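Local coordinates for protein P43 (Trichuris muris, PDB 6QIX) that is the major secreted protein of the whipworm, tethers to matrix and inhibits the function of the host cytokine interleukin-13, at residues A[128-134]-A[361-367]; A[245-251]-A[263-269]; A[288-292]-A[334-340]. All blocks are in the same frame, centred on the assembly; numbering follows the deposited sequence. Where two conformers were deposited one is given.

Contact 1 (A[128-134]-A[361-367]). With ACT (acetate ion), chain G.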
loop_
_atom_site.group_PDB
_atom_site.type_symbol
_atom_site.label_atom_id
_atom_site.label_comp_id
_atom_site.label_asym_id
_atom_site.label_seq_id
_atom_site.Cartn_x
_atom_site.Cartn_y
_atom_site.Cartn_z
ATOM N N LEU A 128 2.079 1.182 -4.347
ATOM C CA LEU A 128 3.184 2.043 -4.753
ATOM C C LEU A 128 4.208 2.217 -3.638
ATOM O O LEU A 128 5.408 2.230 -3.909
ATOM C CB LEU A 128 2.667 3.401 -5.200
ATOM C CG LEU A 128 1.855 3.394 -6.485
ATOM C CD1 LEU A 128 1.449 4.792 -6.879
ATOM C CD2 LEU A 128 2.622 2.758 -7.604
ATOM N N LYS A 129 3.762 2.345 -2.395
ATOM C CA LYS A 129 4.688 2.404 -1.268
ATOM C C LYS A 129 5.588 1.173 -1.254
ATOM O O LYS A 129 6.779 1.258 -0.923
ATOM C CB LYS A 129 3.905 2.525 0.055
ATOM C CG LYS A 129 3.109 3.798 0.181
ATOM C CD LYS A 129 2.127 3.688 1.334
ATOM C CE LYS A 129 2.755 4.056 2.632
ATOM N NZ LYS A 129 1.717 4.118 3.749
ATOM N N GLN A 130 5.064 0.032 -1.683
ATOM C CA GLN A 130 5.845 -1.191 -1.623
ATOM C C GLN A 130 6.965 -1.215 -2.647
ATOM O O GLN A 130 7.840 -2.101 -2.567
ATOM C CB GLN A 130 4.888 -2.383 -1.756
ATOM C CG GLN A 130 4.139 -2.629 -0.444
ATOM C CD GLN A 130 3.022 -3.633 -0.554
ATOM O OE1 GLN A 130 2.863 -4.269 -1.575
ATOM N NE2 GLN A 130 2.205 -3.731 0.468
ATOM N N CYS A 131 7.013 -0.249 -3.567
ATOM C CA CYS A 131 8.164 -0.180 -4.456
ATOM C C CYS A 131 9.439 0.005 -3.654
ATOM O O CYS A 131 10.529 -0.370 -4.109
ATOM C CB CYS A 131 8.030 0.981 -5.444
ATOM S SG CYS A 131 6.685 0.781 -6.660
ATOM N N PHE A 132 9.336 0.632 -2.475
ATOM C CA PHE A 132 10.529 0.964 -1.696
ATOM C C PHE A 132 10.657 0.093 -0.455
ATOM O O PHE A 132 11.216 0.517 0.552
ATOM C CB PHE A 132 10.511 2.458 -1.382
ATOM C CG PHE A 132 10.313 3.300 -2.631
ATOM C CD1 PHE A 132 11.332 3.391 -3.578
ATOM C CD2 PHE A 132 9.098 3.917 -2.905
ATOM C CE1 PHE A 132 11.162 4.099 -4.741
ATOM C CE2 PHE A 132 8.935 4.645 -4.055
ATOM C CZ PHE A 132 9.974 4.739 -4.979
ATOM N N THR A 133 10.155 -1.145 -0.538
ATOM C CA THR A 133 10.270 -2.144 0.520
ATOM C C THR A 133 11.194 -3.285 0.108
ATOM O O THR A 133 11.142 -4.370 0.704
ATOM C CB THR A 133 8.896 -2.712 0.911
ATOM O OG1 THR A 133 8.265 -3.297 -0.235
ATOM C CG2 THR A 133 7.975 -1.653 1.483
ATOM N N ARG A 134 12.038 -3.062 -0.908
ATOM C CA ARG A 134 12.972 -4.095 -1.323
ATOM C C ARG A 134 14.066 -4.312 -0.277
ATOM O O ARG A 134 14.391 -3.402 0.511
ATOM C CB ARG A 134 13.625 -3.740 -2.650
ATOM C CG ARG A 134 12.657 -3.553 -3.766
ATOM C CD ARG A 134 13.218 -2.538 -4.803
ATOM N NE ARG A 134 14.567 -2.874 -5.269
ATOM C CZ ARG A 134 15.206 -2.197 -6.234
ATOM N NH1 ARG A 134 14.595 -1.184 -6.847
ATOM N NH2 ARG A 134 16.447 -2.515 -6.583
ATOM N N TYR A 361 7.827 0.316 -13.039
ATOM C CA TYR A 361 7.386 1.552 -12.409
ATOM C C TYR A 361 7.885 1.666 -10.978
ATOM O O TYR A 361 7.766 2.745 -10.399
ATOM C CB TYR A 361 5.848 1.696 -12.442
ATOM C CG TYR A 361 5.068 0.647 -11.690
ATOM C CD1 TYR A 361 4.830 0.753 -10.319
ATOM C CD2 TYR A 361 4.550 -0.450 -12.352
ATOM C CE1 TYR A 361 4.136 -0.212 -9.658
ATOM C CE2 TYR A 361 3.835 -1.402 -11.691
ATOM C CZ TYR A 361 3.640 -1.289 -10.352
ATOM O OH TYR A 361 2.914 -2.258 -9.697
ATOM N N CYS A 362 8.469 0.604 -10.419
ATOM C CA CYS A 362 9.025 0.657 -9.070
ATOM C C CYS A 362 10.506 0.980 -9.031
ATOM O O CYS A 362 11.033 1.222 -7.944
ATOM C CB CYS A 362 8.852 -0.673 -8.319
ATOM S SG CYS A 362 7.213 -0.945 -7.692
ATOM N N LYS A 363 11.191 0.949 -10.165
ATOM C CA LYS A 363 12.635 1.099 -10.172
ATOM C C LYS A 363 13.046 2.454 -9.621
ATOM O O LYS A 363 12.360 3.462 -9.822
ATOM C CB LYS A 363 13.166 0.927 -11.595
ATOM C CG LYS A 363 13.341 -0.541 -11.996
ATOM C CD LYS A 363 13.777 -0.720 -13.437
ATOM C CE LYS A 363 13.858 -2.197 -13.765
ATOM N NZ LYS A 363 14.144 -2.440 -15.197
ATOM N N ARG A 364 14.172 2.472 -8.902
ATOM C CA ARG A 364 14.770 3.736 -8.502
ATOM C C ARG A 364 15.066 4.565 -9.744
ATOM O O ARG A 364 15.282 4.031 -10.834
ATOM C CB ARG A 364 16.041 3.497 -7.681
ATOM C CG ARG A 364 15.741 3.168 -6.226
ATOM C CD ARG A 364 16.986 2.864 -5.435
ATOM N NE ARG A 364 17.689 4.081 -5.060
ATOM C CZ ARG A 364 18.828 4.109 -4.374
ATOM N NH1 ARG A 364 19.402 2.982 -3.983
ATOM N NH2 ARG A 364 19.395 5.270 -4.087
ATOM N N VAL A 365 15.058 5.889 -9.580
ATOM C CA VAL A 365 15.189 6.769 -10.741
ATOM C C VAL A 365 16.426 6.409 -11.556
ATOM O O VAL A 365 16.372 6.348 -12.786
ATOM C CB VAL A 365 15.206 8.246 -10.300
ATOM C CG1 VAL A 365 13.880 8.626 -9.620
ATOM C CG2 VAL A 365 16.397 8.504 -9.382
ATOM N N HIS A 366 17.543 6.105 -10.885
ATOM C CA HIS A 366 18.776 5.787 -11.608
ATOM C C HIS A 366 18.735 4.417 -12.283
ATOM O O HIS A 366 19.510 4.180 -13.213
ATOM C CB HIS A 366 19.991 5.856 -10.669
ATOM C CG HIS A 366 20.167 4.641 -9.809
ATOM N ND1 HIS A 366 19.662 4.556 -8.527
ATOM C CD2 HIS A 366 20.790 3.460 -10.047
ATOM C CE1 HIS A 366 19.963 3.374 -8.017
ATOM N NE2 HIS A 366 20.648 2.690 -8.917
ATOM N N GLU A 367 17.874 3.505 -11.832
ATOM C CA GLU A 367 17.741 2.211 -12.491
ATOM C C GLU A 367 16.869 2.281 -13.746
ATOM O O GLU A 367 16.939 1.374 -14.576
ATOM C CB GLU A 367 17.145 1.179 -11.522
ATOM C CG GLU A 367 18.023 0.804 -10.316
ATOM C CD GLU A 367 17.254 0.011 -9.256
ATOM O OE1 GLU A 367 15.993 0.177 -9.142
ATOM O OE2 GLU A 367 17.924 -0.772 -8.531
HETATM C C ACT G . 17.022 7.449 -4.891
HETATM O O ACT G . 18.216 7.529 -4.484
HETATM O OXT ACT G . 16.470 6.527 -5.544
HETATM C CH3 ACT G . 16.077 8.609 -4.519
HETATM O O HOH W 1 12.506 0.621 -5.807
#
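A disulfide backed by a bidentate salt bridge joins segment 128-134, at helix 126-129 and the turns beyond it, to the C-terminal tail that follows strand 356-358. In this secreted, disulfide-rich protein the pair ties the end of the ordered chain back to a turn some 230 residues earlier. The bond between Cys131 SG and Cys362 SG is 2.1 Å long, with a chi3 of -55°, and it sits where the two backbones come closest, Cys131 CA lying 4.8 Å from Cys362 CA. Tyr361 covers one flank of this bridge: its CE1 is 3.9 Å from Leu128 CD2 and 4.1 Å from Cys131 SG, an oblique sulfur-aromatic contact. Further along, Arg134 reaches back to the tail. Its NH1 donates to Glu367 OE1 and its NH2 to Glu367 OE2, both at 3.0 Å and nearly linear, so guanidinium and carboxylate meet edge to edge. Glu367 OE1 also accepts from Arg364 N at 2.9 Å, which ties the carboxylate to its own turn. A water lies between disulfide and salt bridge, donating to Cys131 O (2.8 Å) and Cys362 O (2.7 Å) and accepting from Arg134 NH1 (3.0 Å). Arg364 points its polar end another way and grips an acetate, probably from the crystallisation liquor, through NE to OXT (2.8 Å) and NH2 to O (2.6 Å). Arg134 NE is held in addition by Asp136. Around the contact, helix 139-151 packs on Leu128 and stacks Tyr145 on Phe132, strand 356-358 lends Val358 to Arg134, and Arg56 hydrogen-bonds the tail at Tyr361 O and Lys363 O.

Contact 2 (A[245-251]-A[263-269])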
loop_
_atom_site.group_PDB
_atom_site.type_symbol
_atom_site.label_atom_id
_atom_site.label_comp_id
_atom_site.label_asym_id
_atom_site.label_seq_id
_atom_site.Cartn_x
_atom_site.Cartn_y
_atom_site.Cartn_z
ATOM N N SER A 245 9.072 -13.937 0.884
ATOM C CA SER A 245 9.313 -13.828 2.334
ATOM C C SER A 245 9.614 -12.380 2.703
ATOM O O SER A 245 10.172 -11.625 1.922
ATOM C CB SER A 245 10.464 -14.754 2.739
ATOM O OG SER A 245 10.600 -14.801 4.140
ATOM N N PHE A 246 9.213 -11.978 3.912
ATOM C CA PHE A 246 9.281 -10.568 4.290
ATOM C C PHE A 246 9.364 -10.442 5.794
ATOM O O PHE A 246 8.914 -11.319 6.537
ATOM C CB PHE A 246 8.057 -9.760 3.790
ATOM C CG PHE A 246 6.756 -10.223 4.372
ATOM C CD1 PHE A 246 6.166 -9.514 5.379
ATOM C CD2 PHE A 246 6.142 -11.369 3.924
ATOM C CE1 PHE A 246 4.974 -9.922 5.933
ATOM C CE2 PHE A 246 4.952 -11.776 4.487
ATOM C CZ PHE A 246 4.383 -11.043 5.529
ATOM N N ARG A 247 9.936 -9.324 6.205
ATOM C CA ARG A 247 9.996 -8.889 7.597
ATOM C C ARG A 247 8.947 -7.824 7.858
ATOM O O ARG A 247 8.563 -7.074 6.961
ATOM C CB ARG A 247 11.374 -8.327 7.928
ATOM C CG ARG A 247 12.537 -9.226 7.507
ATOM C CD ARG A 247 13.867 -8.453 7.666
ATOM N NE ARG A 247 15.047 -9.224 7.258
ATOM C CZ ARG A 247 15.684 -10.140 7.998
ATOM N NH1 ARG A 247 15.270 -10.411 9.192
ATOM N NH2 ARG A 247 16.748 -10.798 7.512
ATOM N N VAL A 248 8.534 -7.734 9.117
ATOM C CA VAL A 248 7.599 -6.699 9.552
ATOM C C VAL A 248 8.210 -5.867 10.677
ATOM O O VAL A 248 9.008 -6.338 11.498
ATOM C CB VAL A 248 6.242 -7.275 9.997
ATOM C CG1 VAL A 248 5.498 -8.063 8.843
ATOM C CG2 VAL A 248 6.432 -8.191 11.168
ATOM N N LYS A 249 7.756 -4.621 10.718
ATOM C CA LYS A 249 8.086 -3.665 11.783
ATOM C C LYS A 249 6.801 -3.008 12.249
ATOM O O LYS A 249 5.985 -2.612 11.420
ATOM C CB LYS A 249 9.044 -2.604 11.258
ATOM C CG LYS A 249 9.482 -1.590 12.271
ATOM C CD LYS A 249 10.553 -0.667 11.713
ATOM C CE LYS A 249 11.894 -1.376 11.608
ATOM N NZ LYS A 249 13.052 -0.447 11.647
ATOM N N CYS A 250 6.625 -2.927 13.560
ATOM C CA CYS A 250 5.355 -2.546 14.188
ATOM C C CYS A 250 5.523 -1.203 14.860
ATOM O O CYS A 250 6.546 -0.973 15.504
ATOM C CB CYS A 250 4.920 -3.512 15.339
ATOM S SG CYS A 250 5.317 -5.194 15.173
ATOM N N MET A 251 4.471 -0.369 14.791
ATOM C CA MET A 251 4.297 0.776 15.682
ATOM C C MET A 251 2.910 0.673 16.281
ATOM O O MET A 251 1.927 0.520 15.548
ATOM C CB MET A 251 4.467 2.075 14.930
ATOM C CG MET A 251 5.917 2.456 14.753
ATOM S SD MET A 251 5.964 3.997 13.868
ATOM C CE MET A 251 5.075 5.060 14.984
ATOM N N LYS A 263 0.207 -0.003 13.243
ATOM C CA LYS A 263 0.700 0.329 11.919
ATOM C C LYS A 263 1.846 -0.635 11.620
ATOM O O LYS A 263 2.667 -0.898 12.514
ATOM C CB LYS A 263 1.199 1.767 11.928
ATOM C CG LYS A 263 1.115 2.492 10.645
ATOM C CD LYS A 263 2.260 3.518 10.565
ATOM C CE LYS A 263 2.052 4.664 11.556
ATOM N NZ LYS A 263 2.091 6.022 10.888
ATOM N N LEU A 264 1.864 -1.203 10.409
ATOM C CA LEU A 264 2.884 -2.192 10.050
ATOM C C LEU A 264 3.663 -1.742 8.821
ATOM O O LEU A 264 3.066 -1.265 7.833
ATOM C CB LEU A 264 2.288 -3.540 9.717
ATOM C CG LEU A 264 1.746 -4.571 10.678
ATOM C CD1 LEU A 264 1.614 -5.926 9.920
ATOM C CD2 LEU A 264 2.595 -4.649 11.905
ATOM N N GLY A 265 4.989 -1.941 8.867
ATOM C CA GLY A 265 5.821 -1.766 7.694
ATOM C C GLY A 265 6.383 -3.108 7.288
ATOM O O GLY A 265 6.446 -4.032 8.098
ATOM N N LYS A 266 6.742 -3.236 6.009
ATOM C CA LYS A 266 7.260 -4.482 5.468
ATOM C C LYS A 266 8.585 -4.257 4.772
ATOM O O LYS A 266 8.880 -3.175 4.266
ATOM C CB LYS A 266 6.207 -5.068 4.536
ATOM C CG LYS A 266 6.600 -5.924 3.516
ATOM C CD LYS A 266 5.472 -6.209 2.503
ATOM C CE LYS A 266 5.831 -7.580 1.858
ATOM N NZ LYS A 266 4.757 -8.053 1.012
ATOM N N LYS A 267 9.390 -5.318 4.764
ATOM C CA LYS A 267 10.640 -5.331 4.026
ATOM C C LYS A 267 10.844 -6.739 3.487
ATOM O O LYS A 267 11.006 -7.689 4.267
ATOM C CB LYS A 267 11.804 -4.885 4.934
ATOM C CG LYS A 267 13.176 -4.849 4.237
ATOM C CD LYS A 267 14.213 -4.096 5.106
ATOM C CE LYS A 267 15.555 -4.163 4.508
ATOM N NZ LYS A 267 16.318 -5.295 5.033
ATOM N N SER A 268 10.885 -6.870 2.147
ATOM C CA SER A 268 11.040 -8.184 1.533
ATOM C C SER A 268 12.417 -8.767 1.837
ATOM O O SER A 268 13.387 -8.044 2.090
ATOM C CB SER A 268 10.893 -8.108 0.014
ATOM O OG SER A 268 9.660 -7.522 -0.278
ATOM N N CYS A 269 12.497 -10.084 1.786
ATOM C CA CYS A 269 13.770 -10.762 2.009
ATOM C C CYS A 269 14.352 -11.225 0.694
ATOM O O CYS A 269 13.645 -11.834 -0.112
ATOM C CB CYS A 269 13.600 -11.954 2.938
ATOM S SG CYS A 269 13.134 -11.380 4.626
HETATM O O HOH W 2 11.865 -14.060 -0.067
HETATM O O HOH W 3 15.263 -7.935 4.317
#
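Ser245 enters the hairpin just ahead of its first strand, its O accepting from Cys269 N at 2.8 Å while a water links Ser245 N to Cys269 O. Phe246, in a non-hydrogen-bonded pair with Ser268, has its ring under the ammonium of Lys266: NZ lies 4.8 Å from the centroid, over the face, in a cation-pi contact, and the same NZ also bonds Gln327 O. Arg247 pairs with Lys267 through N to O (2.8 Å) and O to N (2.9 Å); its CG touches Cys269 SG at 3.6 Å, and its guanidinium is salt-bridged to Asp273. Val248 CA approaches Gly265 O at 3.2 Å, a CA-H...O contact. Lys249 and Gly265 form the next hydrogen-bonded pair, N to O at 3.0 Å and O to N at 2.8 Å. Cys250 SG meets Leu264 CD2 at 4.3 Å, and Met251 closes the series with Lys263, its N and O bonded to Lys263 O and N at 3.0 and 2.9 Å. The result is a regular antiparallel beta hairpin of strands 246-252 and 262-268, their directions 156° apart. Phe246, Val248 and Cys250 face helix 205-216, where the Cys250-Cys216 disulfide anchors the hairpin, Trp197 makes cation-pi contacts with Lys249 and Lys267 on the other face, the Cys269-Cys200 disulfide fastens a loop, and the Ser195-Leu201 region bonds along the outer edge of strand 246-252.

Contact 3 (A[288-292]-A[334-340])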
loop_
_atom_site.group_PDB
_atom_site.type_symbol
_atom_site.label_atom_id
_atom_site.label_comp_id
_atom_site.label_asym_id
_atom_site.label_seq_id
_atom_site.Cartn_x
_atom_site.Cartn_y
_atom_site.Cartn_z
ATOM N N GLY A 288 -4.346 -26.924 -13.885
ATOM C CA GLY A 288 -3.688 -26.722 -15.162
ATOM C C GLY A 288 -3.307 -25.297 -15.465
ATOM O O GLY A 288 -3.167 -24.939 -16.651
ATOM N N SER A 289 -3.121 -24.473 -14.434
ATOM C CA SER A 289 -2.801 -23.071 -14.638
ATOM C C SER A 289 -1.972 -22.521 -13.473
ATOM O O SER A 289 -1.812 -23.147 -12.424
ATOM C CB SER A 289 -4.073 -22.237 -14.806
ATOM O OG SER A 289 -4.493 -21.726 -13.564
ATOM N N CYS A 290 -1.452 -21.319 -13.688
ATOM C CA CYS A 290 -0.678 -20.603 -12.693
ATOM C C CYS A 290 -1.466 -19.446 -12.132
ATOM O O CYS A 290 -0.898 -18.542 -11.536
ATOM C CB CYS A 290 0.649 -20.130 -13.274
ATOM S SG CYS A 290 1.686 -21.583 -13.772
ATOM N N ALA A 291 -2.775 -19.472 -12.317
ATOM C CA ALA A 291 -3.618 -18.405 -11.836
ATOM C C ALA A 291 -3.933 -18.499 -10.351
ATOM O O ALA A 291 -4.447 -17.527 -9.793
ATOM C CB ALA A 291 -4.907 -18.438 -12.644
ATOM N N PHE A 292 -3.669 -19.624 -9.690
ATOM C CA PHE A 292 -4.243 -19.802 -8.362
ATOM C C PHE A 292 -3.763 -18.769 -7.346
ATOM O O PHE A 292 -4.548 -18.438 -6.440
ATOM C CB PHE A 292 -3.990 -21.227 -7.839
ATOM C CG PHE A 292 -2.547 -21.625 -7.787
ATOM C CD1 PHE A 292 -1.821 -21.541 -6.608
ATOM C CD2 PHE A 292 -1.922 -22.120 -8.912
ATOM C CE1 PHE A 292 -0.471 -21.926 -6.573
ATOM C CE2 PHE A 292 -0.584 -22.503 -8.883
ATOM C CZ PHE A 292 0.132 -22.391 -7.699
ATOM N N LYS A 334 4.771 -16.812 -14.221
ATOM C CA LYS A 334 4.827 -17.255 -15.603
ATOM C C LYS A 334 4.785 -18.771 -15.627
ATOM O O LYS A 334 5.466 -19.439 -14.844
ATOM C CB LYS A 334 6.098 -16.768 -16.299
ATOM C CG LYS A 334 6.092 -15.314 -16.628
ATOM C CD LYS A 334 7.201 -14.982 -17.623
ATOM C CE LYS A 334 6.916 -13.612 -18.229
ATOM N NZ LYS A 334 5.661 -13.625 -19.048
ATOM N N GLU A 335 4.018 -19.325 -16.561
ATOM C CA GLU A 335 3.995 -20.766 -16.756
ATOM C C GLU A 335 5.184 -21.152 -17.630
ATOM O O GLU A 335 5.335 -20.609 -18.726
ATOM C CB GLU A 335 2.678 -21.178 -17.428
ATOM C CG GLU A 335 2.447 -22.673 -17.437
ATOM C CD GLU A 335 1.088 -23.064 -17.949
ATOM O OE1 GLU A 335 0.101 -22.347 -17.698
ATOM O OE2 GLU A 335 1.016 -24.126 -18.568
ATOM N N VAL A 336 6.063 -22.025 -17.130
ATOM C CA VAL A 336 7.253 -22.438 -17.866
ATOM C C VAL A 336 7.272 -23.952 -17.846
ATOM O O VAL A 336 7.417 -24.571 -16.785
ATOM C CB VAL A 336 8.558 -21.851 -17.294
ATOM C CG1 VAL A 336 9.716 -22.340 -18.169
ATOM C CG2 VAL A 336 8.484 -20.326 -17.278
ATOM N N GLY A 337 7.102 -24.562 -19.021
ATOM C CA GLY A 337 6.946 -26.000 -19.045
ATOM C C GLY A 337 5.775 -26.440 -18.197
ATOM O O GLY A 337 4.660 -25.936 -18.321
ATOM N N ASP A 338 6.014 -27.412 -17.334
ATOM C CA ASP A 338 4.980 -27.937 -16.455
ATOM C C ASP A 338 4.926 -27.217 -15.102
ATOM O O ASP A 338 4.231 -27.679 -14.189
ATOM C CB ASP A 338 5.220 -29.428 -16.223
ATOM C CG ASP A 338 6.655 -29.721 -15.791
ATOM O OD1 ASP A 338 6.848 -30.710 -15.049
ATOM O OD2 ASP A 338 7.579 -28.958 -16.197
ATOM N N LYS A 339 5.627 -26.103 -14.954
ATOM C CA LYS A 339 5.727 -25.459 -13.646
ATOM C C LYS A 339 5.301 -24.004 -13.689
ATOM O O LYS A 339 5.259 -23.383 -14.730
ATOM C CB LYS A 339 7.157 -25.515 -13.090
ATOM C CG LYS A 339 7.736 -26.932 -12.957
ATOM C CD LYS A 339 7.013 -27.694 -11.861
ATOM C CE LYS A 339 7.611 -29.073 -11.634
ATOM N NZ LYS A 339 6.791 -29.815 -10.626
ATOM N N CYS A 340 5.061 -23.439 -12.503
ATOM C CA CYS A 340 4.771 -22.029 -12.344
ATOM C C CYS A 340 5.984 -21.369 -11.726
ATOM O O CYS A 340 6.443 -21.833 -10.695
ATOM C CB CYS A 340 3.569 -21.812 -11.403
ATOM S SG CYS A 340 2.045 -22.596 -12.024
#
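Both half-cystines of the bridge between Cys290 and Cys340 adopt the m rotamer; the Cys290 SG-Cys340 SG bond is 2.1 Å long, with a chi3 of -89°. Both CA-to-CB bonds point toward the opposing segment. Glu335, with chi1 and chi2 both t, extends past the bridge: its CB is 3.8 Å from Cys290 SG, while its carboxylate is salt-bridged to Lys285. Phe292, in the p rotamer, swings its ring back so that CE2 lies 4.1 Å from Cys340 SG, an oblique sulfur-aromatic contact. Ser289 instead turns away, and its OG accepts from Ala291 N at 3.1 Å, closing an ST turn that shapes the approach to helix 292-310. Lys339 also points away, and its amine pairs with Asp284. Across the way, Val336 to Lys339 form a type II' beta turn with Gly337 at its positive-phi corner. The whole is a surface beta hairpin, strands 331-336 and 339-344, stapled by a disulfide to the loop entering a helix.

In the fold
Contacts 1 and 2 are neighbours, their centres 16 Å apart, and they touch where Thr133 O lies 2.9 Å from Ser268 N, a probable hydrogen bond. Contact 3 is more peripheral, about 27 Å from the centre of contact 1 and 29 Å from that of contact 2, touching neither. Along the chain, contact 1 brackets the other two: 128-134 precedes and 361-367 follows both, while the hairpin of contact 2 is complete before contact 3 begins. Contact 3 fastens a loop to the three-stranded sheet 281-284, 339-344 and 331-336, separate from the contact 2 hairpin. One disulfide thus closes a loop of some 230 residues, while others fasten elements within it, as suits a secreted protein.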